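Local coordinates for protein glycosyl hydrolase family 26 (Bacteroides ovatus, PDB 4ZXO) that hydrolyses beta-mannans such as galactomannan, as a family 26 glycoside hydrolase beta-mannanase probably cutting the beta-1,4 bonds of the mannose backbone, at residues 160-165 against 233-238; 207-212 against 217-222. All blocks are in the same frame, centred on the assembly; numbering follows the deposited sequence.

Contact 1: residues 160-165 against 233-238; sequences VFRPWH and GTDVYQ
Arg162 and Asp235 show how two strands of a barrel that are not direct neighbours can be bridged by a charged pair of side chains. Strand 203-207 runs between them, and the CA atoms of Arg162 and Gly233 are 9.1 Å apart, so side chains must cover the gap. The arginine chain leaves its strand extended and then bends at chi3 (63°), which carries the guanidinium across to meet the carboxylate approaching from the opposite direction. Arg162 NH1 donates to the syn lone pair of Asp235 OD2 at 3.0 Å, in a salt bridge bent to 141°. With the flat groups turned 66° apart and NH2 given to Glu270 OE2 in a second salt bridge, NH1 alone meets the carboxylate, from a position tilted out of the guanidinium plane. Around this junction the grip is close: NH1 also bonds Ser208 OG, and Asp235 OD1 is held by Thr269 OG1. The other side is looser. There His165 brings CD2, at the edge of its ring, within 3.6 Å of Asp235 OD2, with no bond between them. Glu270 lies near the C-terminal end of strand 266-271, a position consistent with that of the nucleophile in clan GH-A glycosidases. The buried arginine thus pairs with two carboxylates, which, together with the Tyr237 hydroxyl on OE1, probably limits how Glu270 can turn.

Contact 2: residues 207-212 against 217-222; sequences YSPGME and EEYLER
Tyr207 and Tyr219 both swing CG opposite the backbone N (chi1 180° and 176°), sending their rings past each other in opposite directions until they meet as a T-shaped pair. The edge of Tyr207 is set against the face of Tyr219, with centroids 5.2 Å apart and planes at 86°; Tyr207 CE2 comes to 3.6 Å from Tyr219 CE2, over the rim of the face. The same reach delivers the Tyr207 hydroxyl to the last turn of helix 216-219, where OH donates to Tyr219 O at 2.7 Å in the carbonyl plane, fixing the ring's position at both its edge and its tip. The Pro209 side chain runs across that of Tyr219 and packs CG 3.3 Å from Tyr219 CE1. A leucine in place of Tyr207 would probably leave the carbonyl of Tyr219 without this donor and strip the Tyr219 face of its aromatic edge. Tyr219 in turn sends its own hydroxyl to Gly233 O on strand 231-235, while Ile254 and Leu255 of helix 241-262 also touch its side chain. The loop and short helix after strand 203-207 thus lie against both strand 231-235 and helix 241-262.

The two contacts lie at the C-terminal ends of three consecutive strands, 159-162, 203-207 and 231-235, of one (beta/alpha)8 barrel, their centres about 10 Å apart. Along the chain the order is 160-165, 207-212, 217-222, 233-238, so both segments of contact 2 fall between those of contact 1. The probable hydrogen bond from Gly233 N to Tyr207 O (2.6 Å) ties the pair within the parallel sheet. The centre of contact 1 is about 5 Å from the centre of the chain and that of contact 2 about 15 Å. Polar pairing inside and aromatic packing farther out thus meet at neighbouring strand ends, the side of the barrel where this fold generally places its active site.

Contact 1: residues 160-165 against 233-238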
ATOM      1  N   VAL A 160       6.877  -2.768   1.934  1.00  7.63           N
ATOM      2  CA  VAL A 160       6.603  -2.002   0.710  1.00  6.81           C
ATOM      3  C   VAL A 160       6.090  -0.640   1.140  1.00  7.75           C
ATOM      4  O   VAL A 160       4.985  -0.536   1.655  1.00 10.93           O
ATOM      5  CB  VAL A 160       5.597  -2.691  -0.210  1.00  7.05           C
ATOM      6  CG1 VAL A 160       5.266  -1.802  -1.457  1.00  8.49           C
ATOM      7  CG2 VAL A 160       6.143  -4.073  -0.624  1.00  9.90           C
ATOM      8  N   PHE A 161       6.889   0.403   0.941  1.00  6.85           N
ATOM      9  CA  PHE A 161       6.528   1.744   1.405  1.00  6.75           C
ATOM     10  C   PHE A 161       5.949   2.506   0.193  1.00  6.47           C
ATOM     11  O   PHE A 161       6.540   2.477  -0.916  1.00  6.95           O
ATOM     12  CB  PHE A 161       7.759   2.433   1.957  1.00  8.20           C
ATOM     13  CG  PHE A 161       7.538   3.837   2.465  1.00  7.58           C
ATOM     14  CD1 PHE A 161       6.478   4.133   3.321  1.00  8.45           C
ATOM     15  CD2 PHE A 161       8.453   4.853   2.137  1.00  9.04           C
ATOM     16  CE1 PHE A 161       6.277   5.452   3.790  1.00  9.89           C
ATOM     17  CE2 PHE A 161       8.279   6.164   2.654  1.00  9.32           C
ATOM     18  CZ  PHE A 161       7.205   6.452   3.482  1.00  9.44           C
ATOM     19  N   ARG A 162       4.780   3.106   0.385  1.00  5.85           N
ATOM     20  CA  ARG A 162       3.986   3.662  -0.724  1.00  5.47           C
ATOM     21  C   ARG A 162       3.607   5.091  -0.425  1.00  5.53           C
ATOM     22  O   ARG A 162       2.412   5.388  -0.211  1.00  6.83           O
ATOM     23  CB  ARG A 162       2.723   2.768  -0.900  1.00  7.48           C
ATOM     24  CG  ARG A 162       1.918   3.060  -2.110  1.00  6.81           C
ATOM     25  CD  ARG A 162       0.794   2.035  -2.243  1.00  8.24           C
ATOM     26  NE  ARG A 162      -0.153   2.095  -1.140  1.00  8.25           N
ATOM     27  CZ  ARG A 162      -1.305   2.803  -1.170  1.00  8.06           C
ATOM     28  NH1 ARG A 162      -1.590   3.604  -2.216  1.00  8.61           N
ATOM     29  NH2 ARG A 162      -2.136   2.783  -0.119  1.00  9.27           N
ATOM     30  N   PRO A 163       4.571   6.004  -0.395  1.00  6.11           N
ATOM     31  CA  PRO A 163       4.272   7.400  -0.080  1.00  6.26           C
ATOM     32  C   PRO A 163       3.744   8.119  -1.344  1.00  6.84           C
ATOM     33  O   PRO A 163       3.848   7.568  -2.445  1.00  7.25           O
ATOM     34  CB  PRO A 163       5.649   7.963   0.320  1.00  6.75           C
ATOM     35  CG  PRO A 163       6.591   7.194  -0.602  1.00  6.70           C
ATOM     36  CD  PRO A 163       6.027   5.775  -0.538  1.00  6.49           C
ATOM     37  N   TRP A 164       3.229   9.330  -1.186  1.00  6.23           N
ATOM     38  CA  TRP A 164       2.950  10.209  -2.345  1.00  5.38           C
ATOM     39  C   TRP A 164       1.974   9.559  -3.314  1.00  5.75           C
ATOM     40  O   TRP A 164       2.092   9.665  -4.545  1.00  7.27           O
ATOM     41  CB  TRP A 164       4.245  10.575  -3.104  1.00  5.95           C
ATOM     42  CG  TRP A 164       5.393  10.993  -2.195  1.00  6.20           C
ATOM     43  CD1 TRP A 164       6.653  10.433  -2.145  1.00  7.86           C
ATOM     44  CD2 TRP A 164       5.361  12.003  -1.168  1.00  6.48           C
ATOM     45  NE1 TRP A 164       7.401  11.037  -1.165  1.00  8.40           N
ATOM     46  CE2 TRP A 164       6.641  11.996  -0.544  1.00  7.37           C
ATOM     47  CE3 TRP A 164       4.365  12.890  -0.692  1.00  7.98           C
ATOM     48  CZ2 TRP A 164       6.970  12.877   0.486  1.00  8.06           C
ATOM     49  CZ3 TRP A 164       4.699  13.758   0.344  1.00  8.92           C
ATOM     50  CH2 TRP A 164       5.978  13.720   0.930  1.00  9.65           C
ATOM     51  N   HIS A 165       0.994   8.874  -2.756  1.00  5.35           N
ATOM     52  CA  HIS A 165       0.057   8.098  -3.577  1.00  5.52           C
ATOM     53  C   HIS A 165      -1.038   8.971  -4.235  1.00  5.90           C
ATOM     54  O   HIS A 165      -1.272  10.120  -3.862  1.00  5.87           O
ATOM     55  CB  HIS A 165      -0.544   6.968  -2.707  1.00  7.14           C
ATOM     56  CG  HIS A 165      -1.432   7.430  -1.601  1.00  6.99           C
ATOM     57  ND1 HIS A 165      -1.006   8.254  -0.573  1.00  6.76           N
ATOM     58  CD2 HIS A 165      -2.715   7.082  -1.308  1.00  7.34           C
ATOM     59  CE1 HIS A 165      -2.014   8.435   0.267  1.00  6.84           C
ATOM     60  NE2 HIS A 165      -3.056   7.717  -0.149  1.00  7.22           N
ATOM     61  N   GLY A 233       1.832   0.314  -8.866  1.00  7.90           N
ATOM     62  CA  GLY A 233       0.501   0.068  -8.336  1.00  6.67           C
ATOM     63  C   GLY A 233      -0.527   1.035  -8.875  1.00  6.40           C
ATOM     64  O   GLY A 233      -0.239   1.960  -9.668  1.00  6.60           O
ATOM     65  N   THR A 234      -1.755   0.825  -8.426  1.00  6.84           N
ATOM     66  CA  THR A 234      -2.827   1.782  -8.731  1.00  6.55           C
ATOM     67  C   THR A 234      -3.879   1.649  -7.621  1.00  6.31           C
ATOM     68  O   THR A 234      -3.997   0.581  -6.981  1.00  7.28           O
ATOM     69  CB  THR A 234      -3.445   1.540 -10.125  1.00  8.12           C
ATOM     70  OG1 THR A 234      -4.336   2.618 -10.446  1.00  8.20           O
ATOM     71  CG2 THR A 234      -4.248   0.226 -10.123  1.00  9.18           C
ATOM     72  N   ASP A 235      -4.573   2.749  -7.351  1.00  7.40           N
ATOM     73  CA  ASP A 235      -5.671   2.778  -6.391  1.00  6.60           C
ATOM     74  C   ASP A 235      -6.973   3.030  -7.149  1.00  7.40           C
ATOM     75  O   ASP A 235      -7.159   4.124  -7.713  1.00  9.21           O
ATOM     76  CB  ASP A 235      -5.488   3.910  -5.341  1.00  6.30           C
ATOM     77  CG  ASP A 235      -4.304   3.712  -4.424  1.00  7.49           C
ATOM     78  OD1 ASP A 235      -3.562   2.705  -4.569  1.00  8.06           O
ATOM     79  OD2 ASP A 235      -4.129   4.609  -3.543  1.00  7.08           O
ATOM     80  N   VAL A 236      -7.886   2.064  -7.162  1.00  7.98           N
ATOM     81  CA  VAL A 236      -9.132   2.203  -7.909  1.00  8.50           C
ATOM     82  C   VAL A 236     -10.249   1.594  -7.083  1.00  9.16           C
ATOM     83  O   VAL A 236     -10.186   0.396  -6.771  1.00  9.08           O
ATOM     84  CB  VAL A 236      -9.084   1.485  -9.320  1.00  8.93           C
ATOM     85  CG1 VAL A 236     -10.408   1.693 -10.057  1.00  9.73           C
ATOM     86  CG2 VAL A 236      -7.858   1.928 -10.149  1.00 11.52           C
ATOM     87  N   TYR A 237     -11.234   2.422  -6.698  1.00  9.57           N
ATOM     88  CA  TYR A 237     -12.388   1.951  -5.911  1.00 10.08           C
ATOM     89  C   TYR A 237     -13.648   1.824  -6.762  1.00 11.17           C
ATOM     90  O   TYR A 237     -13.783   2.483  -7.794  1.00 12.57           O
ATOM     91  CB  TYR A 237     -12.670   2.918  -4.740  1.00 10.89           C
ATOM     92  CG  TYR A 237     -11.658   2.768  -3.620  1.00 11.79           C
ATOM     93  CD1 TYR A 237     -11.919   1.967  -2.493  1.00 11.74           C
ATOM     94  CD2 TYR A 237     -10.448   3.422  -3.696  1.00 12.35           C
ATOM     95  CE1 TYR A 237     -10.989   1.836  -1.479  1.00 12.16           C
ATOM     96  CE2 TYR A 237      -9.494   3.283  -2.686  1.00 12.52           C
ATOM     97  CZ  TYR A 237      -9.762   2.483  -1.591  1.00 12.69           C
ATOM     98  OH  TYR A 237      -8.815   2.364  -0.594  1.00 12.77           O
ATOM     99  N   GLN A 238     -14.570   0.970  -6.333  1.00 10.85           N
ATOM    100  CA  GLN A 238     -15.833   0.898  -7.028  1.00 11.15           C
ATOM    101  C   GLN A 238     -16.839   1.955  -6.531  1.00 11.98           C
ATOM    102  O   GLN A 238     -17.194   2.019  -5.343  1.00 12.57           O
ATOM    103  CB  GLN A 238     -16.475  -0.475  -6.893  1.00 10.42           C
ATOM    104  CG  GLN A 238     -17.867  -0.473  -7.582  1.00 10.50           C
ATOM    105  CD  GLN A 238     -18.472  -1.866  -7.681  1.00 11.10           C
ATOM    106  OE1 GLN A 238     -17.767  -2.848  -7.977  1.00 12.41           O
ATOM    107  NE2 GLN A 238     -19.789  -1.962  -7.456  1.00 13.81           N
TER

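Contact 2: residues 207-212 against 217-222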
ATOM      1  N   TYR A 207       4.730   2.916  -6.412  1.00  5.62           N
ATOM      2  CA  TYR A 207       4.133   4.048  -7.097  1.00  6.52           C
ATOM      3  C   TYR A 207       2.661   3.754  -7.295  1.00  7.75           C
ATOM      4  O   TYR A 207       2.328   2.629  -7.696  1.00  9.39           O
ATOM      5  CB  TYR A 207       4.864   4.190  -8.428  1.00  7.50           C
ATOM      6  CG  TYR A 207       4.488   5.272  -9.402  1.00  7.33           C
ATOM      7  CD1 TYR A 207       4.912   6.596  -9.204  1.00  8.65           C
ATOM      8  CD2 TYR A 207       3.825   4.948 -10.606  1.00  7.75           C
ATOM      9  CE1 TYR A 207       4.649   7.586 -10.155  1.00  8.16           C
ATOM     10  CE2 TYR A 207       3.545   5.918 -11.560  1.00  8.84           C
ATOM     11  CZ  TYR A 207       4.002   7.243 -11.349  1.00  7.75           C
ATOM     12  OH  TYR A 207       3.756   8.254 -12.240  1.00  9.17           O
ATOM     13  N   SER A 208       1.747   4.693  -6.997  1.00  6.79           N
ATOM     14  CA  SER A 208       0.318   4.283  -6.944  1.00  5.92           C
ATOM     15  C   SER A 208      -0.693   5.403  -7.230  1.00  6.47           C
ATOM     16  O   SER A 208      -1.493   5.787  -6.368  1.00  7.71           O
ATOM     17  CB  SER A 208       0.010   3.612  -5.567  1.00  7.77           C
ATOM     18  OG  SER A 208       0.203   4.478  -4.454  1.00  8.41           O
ATOM     19  N   PRO A 209      -0.687   5.914  -8.449  1.00  7.21           N
ATOM     20  CA  PRO A 209      -1.733   6.859  -8.850  1.00  7.70           C
ATOM     21  C   PRO A 209      -3.068   6.140  -9.020  1.00  8.62           C
ATOM     22  O   PRO A 209      -3.115   4.900  -9.049  1.00  9.25           O
ATOM     23  CB  PRO A 209      -1.231   7.384 -10.212  1.00  8.02           C
ATOM     24  CG  PRO A 209      -0.558   6.177 -10.791  1.00  7.82           C
ATOM     25  CD  PRO A 209       0.216   5.572  -9.570  1.00  6.92           C
ATOM     26  N   GLY A 210      -4.138   6.913  -9.060  1.00  9.50           N
ATOM     27  CA  GLY A 210      -5.463   6.377  -9.272  1.00  8.91           C
ATOM     28  C   GLY A 210      -5.781   6.112 -10.743  1.00 10.26           C
ATOM     29  O   GLY A 210      -4.893   5.770 -11.541  1.00 10.75           O
ATOM     30  N   MET A 211      -7.058   6.269 -11.116  1.00 10.58           N
ATOM     31  CA  MET A 211      -7.504   5.916 -12.469  1.00 11.07           C
ATOM     32  C   MET A 211      -7.578   7.092 -13.457  1.00 11.32           C
ATOM     33  O   MET A 211      -8.128   6.938 -14.541  1.00 11.71           O
ATOM     34  CB  MET A 211      -8.875   5.200 -12.422  1.00 12.78           C
ATOM     35  CG  MET A 211      -9.937   5.862 -11.545  1.00 15.72           C
ATOM     36  SD  MET A 211     -10.329   7.486 -12.035  1.00 19.40           S
ATOM     37  CE  MET A 211     -11.198   7.299 -13.598  1.00 18.65           C
ATOM     38  N   GLU A 212      -6.984   8.241 -13.135  1.00 10.70           N
ATOM     39  CA  GLU A 212      -7.096   9.386 -14.036  1.00  9.91           C
ATOM     40  C   GLU A 212      -6.389   9.111 -15.339  1.00 10.44           C
ATOM     41  O   GLU A 212      -6.841   9.571 -16.398  1.00 12.64           O
ATOM     42  CB  GLU A 212      -6.498  10.657 -13.396  1.00  9.52           C
ATOM     43  CG  GLU A 212      -7.306  11.167 -12.201  1.00  9.43           C
ATOM     44  CD  GLU A 212      -7.115  10.369 -10.918  1.00 11.25           C
ATOM     45  OE1 GLU A 212      -6.088   9.685 -10.735  1.00 11.12           O
ATOM     46  OE2 GLU A 212      -8.040  10.396 -10.083  1.00 14.79           O
ATOM     47  N   GLU A 217       1.562   6.260 -21.038  1.00 14.26           N
ATOM     48  CA  GLU A 217       2.248   7.549 -21.095  1.00 15.64           C
ATOM     49  C   GLU A 217       1.806   8.435 -19.925  1.00 14.06           C
ATOM     50  O   GLU A 217       2.633   9.074 -19.223  1.00 13.68           O
ATOM     51  CB  GLU A 217       1.969   8.247 -22.472  1.00 18.60           C
ATOM     52  CG  GLU A 217       2.295   9.755 -22.532  1.00 21.95           C
ATOM     53  CD  GLU A 217       2.006  10.316 -23.894  1.00 25.22           C
ATOM     54  OE1 GLU A 217       2.386   9.644 -24.852  1.00 27.17           O
ATOM     55  OE2 GLU A 217       1.341  11.370 -24.013  1.00 26.91           O
ATOM     56  N   GLU A 218       0.488   8.495 -19.717  1.00 13.14           N
ATOM     57  CA  GLU A 218      -0.057   9.336 -18.682  1.00 12.52           C
ATOM     58  C   GLU A 218       0.323   8.793 -17.302  1.00 10.97           C
ATOM     59  O   GLU A 218       0.647   9.532 -16.388  1.00 11.44           O
ATOM     60  CB  GLU A 218      -1.573   9.435 -18.807  1.00 13.57           C
ATOM     61  CG  GLU A 218      -2.023  10.237 -20.059  1.00 15.64           C
ATOM     62  CD  GLU A 218      -3.448   9.889 -20.442  1.00 17.28           C
ATOM     63  OE1 GLU A 218      -4.393  10.118 -19.608  1.00 17.11           O
ATOM     64  OE2 GLU A 218      -3.621   9.367 -21.578  1.00 18.50           O
ATOM     65  N   TYR A 219       0.225   7.475 -17.150  1.00  9.45           N
ATOM     66  CA  TYR A 219       0.551   6.860 -15.881  1.00  8.71           C
ATOM     67  C   TYR A 219       1.954   7.172 -15.459  1.00  9.33           C
ATOM     68  O   TYR A 219       2.198   7.384 -14.266  1.00  9.75           O
ATOM     69  CB  TYR A 219       0.337   5.326 -16.009  1.00  8.57           C
ATOM     70  CG  TYR A 219       0.714   4.509 -14.789  1.00  8.18           C
ATOM     71  CD1 TYR A 219      -0.207   4.287 -13.753  1.00  8.26           C
ATOM     72  CD2 TYR A 219       1.960   3.913 -14.705  1.00  9.14           C
ATOM     73  CE1 TYR A 219       0.146   3.512 -12.641  1.00  8.77           C
ATOM     74  CE2 TYR A 219       2.324   3.170 -13.605  1.00  7.79           C
ATOM     75  CZ  TYR A 219       1.426   2.969 -12.567  1.00  7.64           C
ATOM     76  OH  TYR A 219       1.794   2.223 -11.474  1.00  8.62           O
ATOM     77  N   LEU A 220       2.868   7.165 -16.426  1.00  9.95           N
ATOM     78  CA  LEU A 220       4.278   7.401 -16.110  1.00 11.53           C
ATOM     79  C   LEU A 220       4.720   8.850 -16.185  1.00 10.81           C
ATOM     80  O   LEU A 220       5.929   9.112 -16.075  1.00 11.18           O
ATOM     81  CB  LEU A 220       5.171   6.578 -17.050  1.00 11.69           C
ATOM     82  CG  LEU A 220       4.980   5.061 -16.874  1.00 11.20           C
ATOM     83  CD1 LEU A 220       5.915   4.312 -17.887  1.00 12.44           C
ATOM     84  CD2 LEU A 220       5.336   4.651 -15.445  1.00 11.94           C
ATOM     85  N   GLU A 221       3.819   9.803 -16.470  1.00 10.79           N
ATOM     86  CA  GLU A 221       4.252  11.197 -16.650  1.00 12.28           C
ATOM     87  C   GLU A 221       5.032  11.716 -15.433  1.00 11.79           C
ATOM     88  O   GLU A 221       5.981  12.476 -15.581  1.00 14.13           O
ATOM     89  CB  GLU A 221       3.025  12.092 -16.883  1.00 15.58           C
ATOM     90  CG  GLU A 221       3.391  13.513 -17.255  1.00 21.49           C
ATOM     91  CD  GLU A 221       2.679  14.625 -16.503  1.00 27.79           C
ATOM     92  OE1 GLU A 221       2.047  14.474 -15.418  1.00 30.69           O
ATOM     93  OE2 GLU A 221       2.743  15.718 -17.055  1.00 29.70           O
ATOM     94  N   ARG A 222       4.616  11.296 -14.232  1.00  9.30           N
ATOM     95  CA  ARG A 222       5.288  11.763 -13.017  1.00 10.27           C
ATOM     96  C   ARG A 222       6.119  10.663 -12.323  1.00  9.92           C
ATOM     97  O   ARG A 222       6.374  10.712 -11.075  1.00  9.87           O
ATOM     98  CB  ARG A 222       4.244  12.345 -12.044  1.00 10.57           C
ATOM     99  CG  ARG A 222       3.645  13.600 -12.602  1.00 12.50           C
ATOM    100  CD  ARG A 222       2.739  14.372 -11.661  1.00 10.98           C
ATOM    101  NE  ARG A 222       2.441  15.628 -12.366  1.00 12.11           N
ATOM    102  CZ  ARG A 222       2.213  16.796 -11.771  1.00 11.18           C
ATOM    103  NH1 ARG A 222       2.208  16.882 -10.428  1.00 10.44           N
ATOM    104  NH2 ARG A 222       2.008  17.894 -12.527  1.00 12.44           N
TER